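Local atomic coordinates of phosphodiesterase (Trypanosoma brucei brucei, PDB entry 5H2Q), a protein that belongs to the all-helical phosphodiesterase family of the HD clan, binds zinc and magnesium ions and holds the ligand LLI in its pocket. Residues 16-21 against 48-53; 44-48 against 75-79; 289-295 against 331-335. The contacts are given in a common frame with arbitrary orientation. Numbering follows the deposited sequence.

In the fold
Contacts 1 and 2 are neighbours in the N-terminal part of the chain. Their centres lie 9 Å apart, and both use helix 43-58 and share Ala48. They also touch directly: Tyr52 CA is 3.5 Å from Ile75 CD1, and Val16 CG2 is 3.7 Å from Leu76 CD2. Contact 2 packs near helix 90-105, which carries the zinc ligand His92. Contact 3 is remote. Its centre is 35 Å from that of contact 1 and 33 Å from that of contact 2, with nearest atoms about 21 Å away in each case. Its segment 289-295 lines the LLI pocket, with the side chain of Gln294 about 14 Å from the zinc ion.

Contact 1. Residues 16-21 against 48-53; sequences VLRIEF and AAIAYR
This contact packs the end of helix 10-17, and the extended loop after it, against helix 43-58 near the N-terminus of the chain. Val16 and Leu17 are the last helical residues. Ile19 N then bonds to Val16 O (3.0 Å), closing a turn, and the backbone becomes extended at Ile19 (phi/psi -96/127°) and Glu20 (-127/162°). Residues 48-53 are regular helix. Val16 CA lies 5.4 Å from Ala49 CA, and Phe21 CA lies 8.2 Å from Ile50 CA.

Ala49 is the small residue at the centre. Its CB meets Ile19 CB (3.6 Å), Phe21 CZ (3.9 Å) and Val16 CG1 (4.0 Å). Val16 CG1 also lies 3.6 Å from Ala49 N. Phe21 takes rotamer m, which brings CZ to 3.6 Å from Ile50 CG1. Val16 takes rotamer t and places CG2 3.9 Å from Ala48 CB. Leu17 CD2 lies 3.9 Å from Tyr52 CE2.

The polar part is an arginine hydrogen-bonded to Leu17 O at the C-terminal end of a helix, and linked through a water to two more carbonyls. Arg53, with chi1 and chi2 both m and the rest of the chain extended, gives a hydrogen bond from NH1 to Leu17 O (2.7 Å, N-H...O angle 146°). Its NE gives another to water 1 (2.9 Å). That water lies 2.9 Å from Val16 O and 2.6 Å from Ile19 O, and so links the turn to the arginine. Val16 and Leu17 also touch Leu72 of helix 68-80.

Contact 2. Residues 44-48 against 75-79; sequences LDVAA and ILQCR
Helices 43-58 and 68-80 meet here mainly through Arg79 and Ala48. Both segments are regular helix, with Ala48 N bonded to Leu44 O (3.1 Å) and Arg79 N to Ile75 O (2.9 Å). The axes of the two short segments approach to 10.8 Å. Their N-to-C directions differ by 134°, so the helices run obliquely, nearer antiparallel than parallel. The closest CA atoms are those of Ala48 and Ile75, 6.5 Å apart.

Charge and hydrogen bonding come first. Arg79 reaches across with chi1 and chi2 t and chi3 p. Its NH1 donates to Asp45 OD1 (2.9 Å, N-H...O angle 156°), which is a salt bridge, and to Leu44 O (3.1 Å, 153°). Both acceptors lie near the guanidinium plane. Leu44 O therefore serves two donors, the helical amide of Ala48 and Arg79. Asp45 starts with its CA-to-CB bond pointing away, but chi1 m brings the carboxylate round to the arginine. Water 2 gives a hydrogen bond to Asp45 OD1 (2.8 Å) and takes one from Arg79 NH2 (3.0 Å). In plain van der Waals approaches of the guanidinium, Arg79 NH1 passes 4.0 Å from Ala48 CB and 4.1 Å from Leu44 CB.

This is helix-to-helix packing within the all-helical fold of the family. Arg79 joins a third helix as well, because its NH2 forms a salt bridge with Glu12 of helix 10-17.

The apolar part is small. Ala48 CB lies 3.9 Å from Ile75 CG2 and 4.2 Å from Leu76 CD2. Around these residues, Val16 touches Ala48 and Leu76, while Phe90 of helix 90-105 touches Arg79.

Contact 3. Residues 289-295 against 331-335; sequences ELAKGQI and WERVL. With LLI ((4~{a}~{S},8~{a}~{R})-2-cycloheptyl-4-[4-methoxy-3-[2-(2-oxidanylideneimidazolidin-1-yl)ethoxy]phenyl]-4~{a},5,8,8~{a}-tetrahydrophthalazin-1-one), chain E.
The LLI pocket is bordered here by the start of helix 290-312, which is backed by the end of helix 318-334. Glu289 takes the N-cap position, and residues 290-295 are helical, as are residues 331-334. Ala291 CA lies 4.7 Å from Trp331 CA.

Trp331 (chi1 m, chi2 119°) is a knob in a hole formed by Leu290, Ala291, Gln294 and Ile295. Gln294 CB sits over its ring face, 3.6 Å from the centroid of the five-membered ring, as a CH-pi contact. Leu290 CD2 meets Trp331 CH2 (3.7 Å), and Ile295 CG1 meets Trp331 CB (3.9 Å). Ala291 CB is 3.2 Å from Trp331 O. Poorly ordered Leu335 places CD2 3.8 Å from Ala291 CB and CD1 3.9 Å from Ile295 CD1. Water 3 joins Trp331 NE1 (2.9 Å) to Gln294 OE1 (2.8 Å).

Gln294, with chi1 and chi2 both m, donates from NE2 to LLI O35 (2.8 Å) and LLI O8 (2.9 Å); a weak bond to LLI O1 (3.2 Å) must share a proton. A CB on Gly293 would fall 2.7 Å from LLI O35, so the glycine leaves space. A glutamine amide that binds the ligand is a familiar feature of phosphodiesterase pockets.

Contact 1. Residues 16-21 against 48-53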
loop_
_atom_site.group_PDB
_atom_site.type_symbol
_atom_site.label_atom_id
_atom_site.label_comp_id
_atom_site.label_asym_id
_atom_site.label_seq_id
_atom_site.Cartn_x
_atom_site.Cartn_y
_atom_site.Cartn_z
ATOM N N VAL A 16 -6.209 21.480 1.526
ATOM C CA VAL A 16 -6.017 20.370 0.575
ATOM C C VAL A 16 -6.731 20.634 -0.740
ATOM O O VAL A 16 -6.139 20.428 -1.793
ATOM C CB VAL A 16 -6.437 19.010 1.175
ATOM C CG1 VAL A 16 -6.402 17.904 0.122
ATOM C CG2 VAL A 16 -5.559 18.644 2.372
ATOM N N LEU A 17 -8.009 21.077 -0.664
ATOM C CA LEU A 17 -8.922 21.331 -1.786
ATOM C C LEU A 17 -8.299 22.240 -2.828
ATOM O O LEU A 17 -8.467 22.017 -4.016
ATOM C CB LEU A 17 -10.236 21.994 -1.287
ATOM C CG LEU A 17 -11.447 21.104 -1.019
ATOM C CD1 LEU A 17 -12.427 21.798 -0.092
ATOM C CD2 LEU A 17 -12.176 20.717 -2.316
ATOM N N ARG A 18 -7.578 23.254 -2.354
ATOM C CA ARG A 18 -6.946 24.290 -3.157
ATOM C C ARG A 18 -5.706 23.831 -3.933
ATOM O O ARG A 18 -5.211 24.625 -4.732
ATOM C CB ARG A 18 -6.637 25.504 -2.252
ATOM C CG ARG A 18 -7.609 26.689 -2.440
ATOM C CD ARG A 18 -9.069 26.383 -2.139
ATOM N NE ARG A 18 -9.889 27.597 -2.087
ATOM C CZ ARG A 18 -10.109 28.312 -0.985
ATOM N NH1 ARG A 18 -9.565 27.949 0.172
ATOM N NH2 ARG A 18 -10.871 29.396 -1.033
ATOM N N ILE A 19 -5.244 22.556 -3.782
ATOM C CA ILE A 19 -4.034 22.120 -4.500
ATOM C C ILE A 19 -4.343 21.389 -5.821
ATOM O O ILE A 19 -5.064 20.392 -5.837
ATOM C CB ILE A 19 -3.113 21.284 -3.563
ATOM C CG1 ILE A 19 -2.736 22.066 -2.276
ATOM C CG2 ILE A 19 -1.864 20.734 -4.303
ATOM C CD1 ILE A 19 -2.117 21.204 -1.201
ATOM N N GLU A 20 -3.739 21.848 -6.922
ATOM C CA GLU A 20 -3.953 21.219 -8.226
ATOM C C GLU A 20 -2.627 20.861 -8.894
ATOM O O GLU A 20 -1.588 21.409 -8.502
ATOM C CB GLU A 20 -4.859 22.091 -9.120
ATOM C CG GLU A 20 -6.333 21.938 -8.783
ATOM C CD GLU A 20 -7.292 22.693 -9.684
ATOM O OE1 GLU A 20 -7.550 22.212 -10.811
ATOM O OE2 GLU A 20 -7.827 23.734 -9.243
ATOM N N PHE A 21 -2.658 19.962 -9.907
ATOM C CA PHE A 21 -1.440 19.481 -10.563
ATOM C C PHE A 21 -1.545 19.575 -12.086
ATOM O O PHE A 21 -1.403 18.558 -12.750
ATOM C CB PHE A 21 -1.130 18.031 -10.141
ATOM C CG PHE A 21 -1.130 17.834 -8.643
ATOM C CD1 PHE A 21 -0.042 18.223 -7.875
ATOM C CD2 PHE A 21 -2.214 17.232 -8.001
ATOM C CE1 PHE A 21 -0.056 18.065 -6.483
ATOM C CE2 PHE A 21 -2.232 17.098 -6.607
ATOM C CZ PHE A 21 -1.157 17.524 -5.861
ATOM N N ALA A 48 -2.210 14.416 0.473
ATOM C CA ALA A 48 -3.670 14.255 0.500
ATOM C C ALA A 48 -4.294 14.736 -0.825
ATOM O O ALA A 48 -5.174 14.062 -1.362
ATOM C CB ALA A 48 -4.271 15.002 1.691
ATOM N N ALA A 49 -3.831 15.885 -1.368
ATOM C CA ALA A 49 -4.364 16.368 -2.658
ATOM C C ALA A 49 -4.042 15.395 -3.820
ATOM O O ALA A 49 -4.844 15.278 -4.748
ATOM C CB ALA A 49 -3.828 17.759 -2.973
ATOM N N ILE A 50 -2.887 14.682 -3.766
ATOM C CA ILE A 50 -2.561 13.723 -4.828
ATOM C C ILE A 50 -3.603 12.634 -4.842
ATOM O O ILE A 50 -4.153 12.358 -5.887
ATOM C CB ILE A 50 -1.118 13.150 -4.707
ATOM C CG1 ILE A 50 -0.101 14.209 -5.116
ATOM C CG2 ILE A 50 -0.922 11.879 -5.608
ATOM C CD1 ILE A 50 1.268 13.975 -4.531
ATOM N N ALA A 51 -3.908 12.041 -3.666
ATOM C CA ALA A 51 -4.908 10.989 -3.602
ATOM C C ALA A 51 -6.300 11.531 -3.997
ATOM O O ALA A 51 -7.014 10.908 -4.767
ATOM C CB ALA A 51 -4.941 10.412 -2.200
ATOM N N TYR A 52 -6.631 12.739 -3.532
ATOM C CA TYR A 52 -7.932 13.363 -3.811
ATOM C C TYR A 52 -8.122 13.616 -5.308
ATOM O O TYR A 52 -9.113 13.165 -5.867
ATOM C CB TYR A 52 -8.040 14.670 -3.005
ATOM C CG TYR A 52 -9.348 15.419 -3.156
ATOM C CD1 TYR A 52 -10.543 14.872 -2.692
ATOM C CD2 TYR A 52 -9.370 16.728 -3.632
ATOM C CE1 TYR A 52 -11.745 15.566 -2.800
ATOM C CE2 TYR A 52 -10.568 17.431 -3.752
ATOM C CZ TYR A 52 -11.749 16.852 -3.316
ATOM O OH TYR A 52 -12.931 17.536 -3.438
ATOM N N ARG A 53 -7.158 14.300 -5.952
ATOM C CA ARG A 53 -7.240 14.603 -7.374
ATOM C C ARG A 53 -7.114 13.376 -8.248
ATOM O O ARG A 53 -7.776 13.304 -9.285
ATOM C CB ARG A 53 -6.232 15.696 -7.759
ATOM C CG ARG A 53 -6.482 17.033 -7.086
ATOM C CD ARG A 53 -7.876 17.559 -7.396
ATOM N NE ARG A 53 -8.209 18.766 -6.639
ATOM C CZ ARG A 53 -9.352 19.436 -6.766
ATOM N NH1 ARG A 53 -9.567 20.534 -6.053
ATOM N NH2 ARG A 53 -10.286 19.017 -7.611
HETATM O O HOH W 1 -6.668 19.067 -4.254
#

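Contact 2. Residues 44-48 against 75-79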
loop_
_atom_site.group_PDB
_atom_site.type_symbol
_atom_site.label_atom_id
_atom_site.label_comp_id
_atom_site.label_asym_id
_atom_site.label_seq_id
_atom_site.Cartn_x
_atom_site.Cartn_y
_atom_site.Cartn_z
ATOM N N LEU A 44 2.222 17.110 3.624
ATOM C CA LEU A 44 1.067 16.265 3.983
ATOM C C LEU A 44 -0.211 16.734 3.257
ATOM O O LEU A 44 -1.057 15.918 2.919
ATOM C CB LEU A 44 0.849 16.216 5.507
ATOM C CG LEU A 44 1.878 15.452 6.332
ATOM C CD1 LEU A 44 1.646 15.712 7.840
ATOM C CD2 LEU A 44 1.840 13.927 6.030
ATOM N N ASP A 45 -0.341 18.048 2.991
ATOM C CA ASP A 45 -1.479 18.582 2.238
ATOM C C ASP A 45 -1.370 18.153 0.752
ATOM O O ASP A 45 -2.364 17.722 0.185
ATOM C CB ASP A 45 -1.530 20.113 2.347
ATOM C CG ASP A 45 -1.967 20.621 3.707
ATOM O OD1 ASP A 45 -2.611 19.850 4.454
ATOM O OD2 ASP A 45 -1.740 21.815 3.991
ATOM N N VAL A 46 -0.161 18.249 0.148
ATOM C CA VAL A 46 0.105 17.834 -1.244
ATOM C C VAL A 46 -0.158 16.315 -1.386
ATOM O O VAL A 46 -0.797 15.926 -2.359
ATOM C CB VAL A 46 1.527 18.248 -1.683
ATOM C CG1 VAL A 46 2.016 17.472 -2.912
ATOM C CG2 VAL A 46 1.589 19.764 -1.925
ATOM N N ALA A 47 0.316 15.476 -0.404
ATOM C CA ALA A 47 0.084 14.022 -0.375
ATOM C C ALA A 47 -1.423 13.738 -0.399
ATOM O O ALA A 47 -1.865 12.968 -1.249
ATOM C CB ALA A 47 0.742 13.381 0.840
ATOM N N ALA A 48 -2.210 14.416 0.473
ATOM C CA ALA A 48 -3.670 14.255 0.500
ATOM C C ALA A 48 -4.294 14.736 -0.825
ATOM O O ALA A 48 -5.174 14.062 -1.362
ATOM C CB ALA A 48 -4.271 15.002 1.691
ATOM N N ILE A 75 -10.139 10.948 3.193
ATOM C CA ILE A 75 -8.680 11.043 3.058
ATOM C C ILE A 75 -8.060 11.721 4.274
ATOM O O ILE A 75 -7.020 11.277 4.779
ATOM C CB ILE A 75 -8.312 11.767 1.743
ATOM C CG1 ILE A 75 -8.762 10.899 0.531
ATOM C CG2 ILE A 75 -6.812 12.071 1.685
ATOM C CD1 ILE A 75 -8.743 11.666 -0.821
ATOM N N LEU A 76 -8.715 12.785 4.769
ATOM C CA LEU A 76 -8.176 13.475 5.940
ATOM C C LEU A 76 -8.298 12.630 7.209
ATOM O O LEU A 76 -7.378 12.653 8.028
ATOM C CB LEU A 76 -8.773 14.889 6.104
ATOM C CG LEU A 76 -8.540 15.787 4.855
ATOM C CD1 LEU A 76 -9.308 17.061 4.941
ATOM C CD2 LEU A 76 -7.090 16.082 4.628
ATOM N N GLN A 77 -9.388 11.849 7.354
ATOM C CA GLN A 77 -9.523 10.938 8.513
ATOM C C GLN A 77 -8.414 9.872 8.452
ATOM O O GLN A 77 -7.788 9.589 9.468
ATOM C CB GLN A 77 -10.906 10.296 8.593
ATOM C CG GLN A 77 -12.037 11.259 8.943
ATOM C CD GLN A 77 -12.036 11.804 10.370
ATOM O OE1 GLN A 77 -11.057 11.733 11.125
ATOM N NE2 GLN A 77 -13.116 12.488 10.716
ATOM N N CYS A 78 -8.104 9.344 7.246
ATOM C CA CYS A 78 -6.995 8.401 7.077
ATOM C C CYS A 78 -5.711 9.100 7.500
ATOM O O CYS A 78 -4.968 8.559 8.277
ATOM C CB CYS A 78 -6.877 7.920 5.630
ATOM S SG CYS A 78 -8.158 6.746 5.145
ATOM N N ARG A 79 -5.441 10.289 6.945
ATOM C CA ARG A 79 -4.188 11.003 7.209
ATOM C C ARG A 79 -3.924 11.182 8.695
ATOM O O ARG A 79 -2.810 10.938 9.143
ATOM C CB ARG A 79 -4.222 12.367 6.522
ATOM C CG ARG A 79 -2.864 13.055 6.569
ATOM C CD ARG A 79 -2.851 14.349 5.791
ATOM N NE ARG A 79 -3.718 15.345 6.415
ATOM C CZ ARG A 79 -3.806 16.615 6.023
ATOM N NH1 ARG A 79 -3.122 17.040 4.967
ATOM N NH2 ARG A 79 -4.598 17.463 6.671
HETATM O O HOH W 2 -5.016 20.301 5.821
#

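Contact 3. Residues 289-295 against 331-335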
loop_
_atom_site.group_PDB
_atom_site.type_symbol
_atom_site.label_atom_id
_atom_site.label_comp_id
_atom_site.label_asym_id
_atom_site.label_seq_id
_atom_site.Cartn_x
_atom_site.Cartn_y
_atom_site.Cartn_z
ATOM N N GLU A 289 25.328 -3.111 3.698
ATOM C CA GLU A 289 25.249 -2.235 2.542
ATOM C C GLU A 289 23.796 -2.184 2.054
ATOM O O GLU A 289 23.155 -3.232 1.912
ATOM C CB GLU A 289 26.148 -2.764 1.422
ATOM C CG GLU A 289 27.554 -2.204 1.439
ATOM C CD GLU A 289 28.240 -2.335 0.095
ATOM O OE1 GLU A 289 29.010 -3.305 -0.088
ATOM O OE2 GLU A 289 27.970 -1.491 -0.790
ATOM N N LEU A 290 23.275 -0.968 1.850
ATOM C CA LEU A 290 21.918 -0.729 1.344
ATOM C C LEU A 290 21.669 -1.584 0.083
ATOM O O LEU A 290 20.638 -2.247 -0.017
ATOM C CB LEU A 290 21.758 0.778 1.044
ATOM C CG LEU A 290 20.353 1.297 0.657
ATOM C CD1 LEU A 290 19.343 1.076 1.773
ATOM C CD2 LEU A 290 20.403 2.780 0.332
ATOM N N ALA A 291 22.675 -1.643 -0.810
ATOM C CA ALA A 291 22.707 -2.391 -2.066
ATOM C C ALA A 291 22.470 -3.889 -1.858
ATOM O O ALA A 291 21.672 -4.476 -2.586
ATOM C CB ALA A 291 24.040 -2.153 -2.769
ATOM N N LYS A 292 23.124 -4.494 -0.835
ATOM C CA LYS A 292 22.960 -5.911 -0.470
ATOM C C LYS A 292 21.516 -6.198 -0.024
ATOM O O LYS A 292 20.941 -7.220 -0.418
ATOM C CB LYS A 292 23.941 -6.286 0.663
ATOM C CG LYS A 292 25.360 -6.539 0.189
ATOM C CD LYS A 292 26.352 -6.584 1.340
ATOM C CE LYS A 292 27.767 -6.739 0.835
ATOM N NZ LYS A 292 28.769 -6.343 1.859
ATOM N N GLY A 293 20.954 -5.299 0.791
ATOM C CA GLY A 293 19.588 -5.421 1.293
ATOM C C GLY A 293 18.566 -5.429 0.170
ATOM O O GLY A 293 17.720 -6.325 0.092
ATOM N N GLN A 294 18.714 -4.494 -0.762
ATOM C CA GLN A 294 17.801 -4.388 -1.923
ATOM C C GLN A 294 17.912 -5.585 -2.883
ATOM O O GLN A 294 16.887 -6.105 -3.347
ATOM C CB GLN A 294 17.986 -3.038 -2.632
ATOM C CG GLN A 294 17.431 -1.854 -1.819
ATOM C CD GLN A 294 15.925 -1.942 -1.615
ATOM O OE1 GLN A 294 15.135 -1.742 -2.544
ATOM N NE2 GLN A 294 15.497 -2.260 -0.402
ATOM N N ILE A 295 19.140 -6.088 -3.115
ATOM C CA ILE A 295 19.342 -7.268 -3.964
ATOM C C ILE A 295 18.635 -8.503 -3.371
ATOM O O ILE A 295 17.982 -9.241 -4.108
ATOM C CB ILE A 295 20.853 -7.525 -4.232
ATOM C CG1 ILE A 295 21.446 -6.384 -5.079
ATOM C CG2 ILE A 295 21.059 -8.877 -4.933
ATOM C CD1 ILE A 295 22.986 -6.309 -5.108
ATOM N N TRP A 331 22.094 -1.617 -8.066
ATOM C CA TRP A 331 22.562 -1.861 -6.698
ATOM C C TRP A 331 23.849 -2.702 -6.718
ATOM O O TRP A 331 24.723 -2.478 -5.885
ATOM C CB TRP A 331 21.493 -2.512 -5.819
ATOM C CG TRP A 331 20.335 -1.626 -5.470
ATOM C CD1 TRP A 331 19.027 -1.836 -5.792
ATOM C CD2 TRP A 331 20.365 -0.432 -4.670
ATOM N NE1 TRP A 331 18.244 -0.835 -5.274
ATOM C CE2 TRP A 331 19.032 0.025 -4.554
ATOM C CE3 TRP A 331 21.387 0.297 -4.029
ATOM C CZ2 TRP A 331 18.697 1.180 -3.839
ATOM C CZ3 TRP A 331 21.048 1.427 -3.301
ATOM C CH2 TRP A 331 19.719 1.861 -3.215
ATOM N N GLU A 332 23.975 -3.625 -7.692
ATOM C CA GLU A 332 25.171 -4.456 -7.901
ATOM C C GLU A 332 26.402 -3.566 -8.195
ATOM O O GLU A 332 27.506 -3.879 -7.743
ATOM C CB GLU A 332 24.957 -5.447 -9.060
ATOM C CG GLU A 332 24.230 -6.724 -8.673
ATOM C CD GLU A 332 25.020 -7.846 -8.014
ATOM O OE1 GLU A 332 26.128 -7.592 -7.488
ATOM O OE2 GLU A 332 24.504 -8.986 -7.995
ATOM N N ARG A 333 26.193 -2.454 -8.936
ATOM C CA ARG A 333 27.227 -1.475 -9.295
ATOM C C ARG A 333 27.661 -0.666 -8.070
ATOM O O ARG A 333 28.841 -0.336 -7.948
ATOM C CB ARG A 333 26.722 -0.512 -10.385
ATOM C CG ARG A 333 26.402 -1.166 -11.733
ATOM C CD ARG A 333 27.425 -0.824 -12.800
ATOM N NE ARG A 333 28.592 -1.703 -12.735
ATOM C CZ ARG A 333 29.832 -1.337 -13.049
ATOM N NH1 ARG A 333 30.087 -0.095 -13.443
ATOM N NH2 ARG A 333 30.829 -2.207 -12.956
ATOM N N VAL A 334 26.691 -0.327 -7.181
ATOM C CA VAL A 334 26.884 0.433 -5.938
ATOM C C VAL A 334 27.874 -0.296 -5.001
ATOM O O VAL A 334 28.623 0.365 -4.278
ATOM C CB VAL A 334 25.508 0.751 -5.269
ATOM C CG1 VAL A 334 25.655 1.195 -3.815
ATOM C CG2 VAL A 334 24.741 1.797 -6.067
ATOM N N LEU A 335 27.892 -1.649 -5.051
ATOM C CA LEU A 335 28.785 -2.514 -4.267
ATOM C C LEU A 335 30.274 -2.255 -4.546
ATOM O O LEU A 335 30.653 -1.855 -5.648
ATOM C CB LEU A 335 28.461 -4.000 -4.504
ATOM C CG LEU A 335 27.082 -4.503 -4.052
ATOM C CD1 LEU A 335 26.789 -5.863 -4.642
ATOM C CD2 LEU A 335 26.980 -4.574 -2.538
HETATM C C2 LLI E . 12.185 -3.518 1.656
HETATM C C3 LLI E . 11.748 -2.348 0.999
HETATM O O1 LLI E . 13.538 -3.759 1.626
HETATM C C12 LLI E . 7.524 -4.334 3.384
HETATM C C14 LLI E . 7.101 -4.768 4.811
HETATM C C15 LLI E . 7.464 -6.215 5.133
HETATM C C16 LLI E . 6.717 -5.094 2.319
HETATM C C17 LLI E . 5.249 -5.188 2.655
HETATM C C18 LLI E . 5.602 -4.505 5.028
HETATM C C19 LLI E . 4.768 -5.036 3.889
HETATM C C21 LLI E . 9.220 -7.956 4.732
HETATM C C22 LLI E . 10.612 -7.844 5.467
HETATM C C23 LLI E . 9.296 -8.706 3.365
HETATM C C24 LLI E . 11.343 -9.141 5.819
HETATM C C25 LLI E . 9.846 -10.131 3.326
HETATM C C26 LLI E . 11.372 -10.245 3.407
HETATM C C27 LLI E . 12.114 -9.808 4.681
HETATM C C28 LLI E . 14.023 -4.949 2.265
HETATM C C29 LLI E . 15.522 -4.912 2.176
HETATM C C4 LLI E . 11.279 -4.281 2.380
HETATM C C5 LLI E . 10.416 -1.958 1.100
HETATM C C6 LLI E . 9.944 -3.890 2.475
HETATM C C7 LLI E . 9.528 -2.725 1.836
HETATM O O8 LLI E . 12.704 -1.682 0.280
HETATM C C9 LLI E . 12.382 -0.376 -0.210
HETATM C C10 LLI E . 8.990 -4.711 3.259
HETATM N N11 LLI E . 9.507 -5.781 3.837
HETATM N N13 LLI E . 8.683 -6.591 4.573
HETATM O O20 LLI E . 6.751 -6.953 5.794
HETATM N N30 LLI E . 16.138 -4.034 3.185
HETATM C C31 LLI E . 15.701 -4.010 4.583
HETATM C C32 LLI E . 16.867 -2.917 2.881
HETATM C C33 LLI E . 16.592 -2.935 5.193
HETATM N N34 LLI E . 17.134 -2.264 4.022
HETATM O O35 LLI E . 17.247 -2.608 1.759
HETATM O O HOH W 3 15.424 -1.304 -5.326
#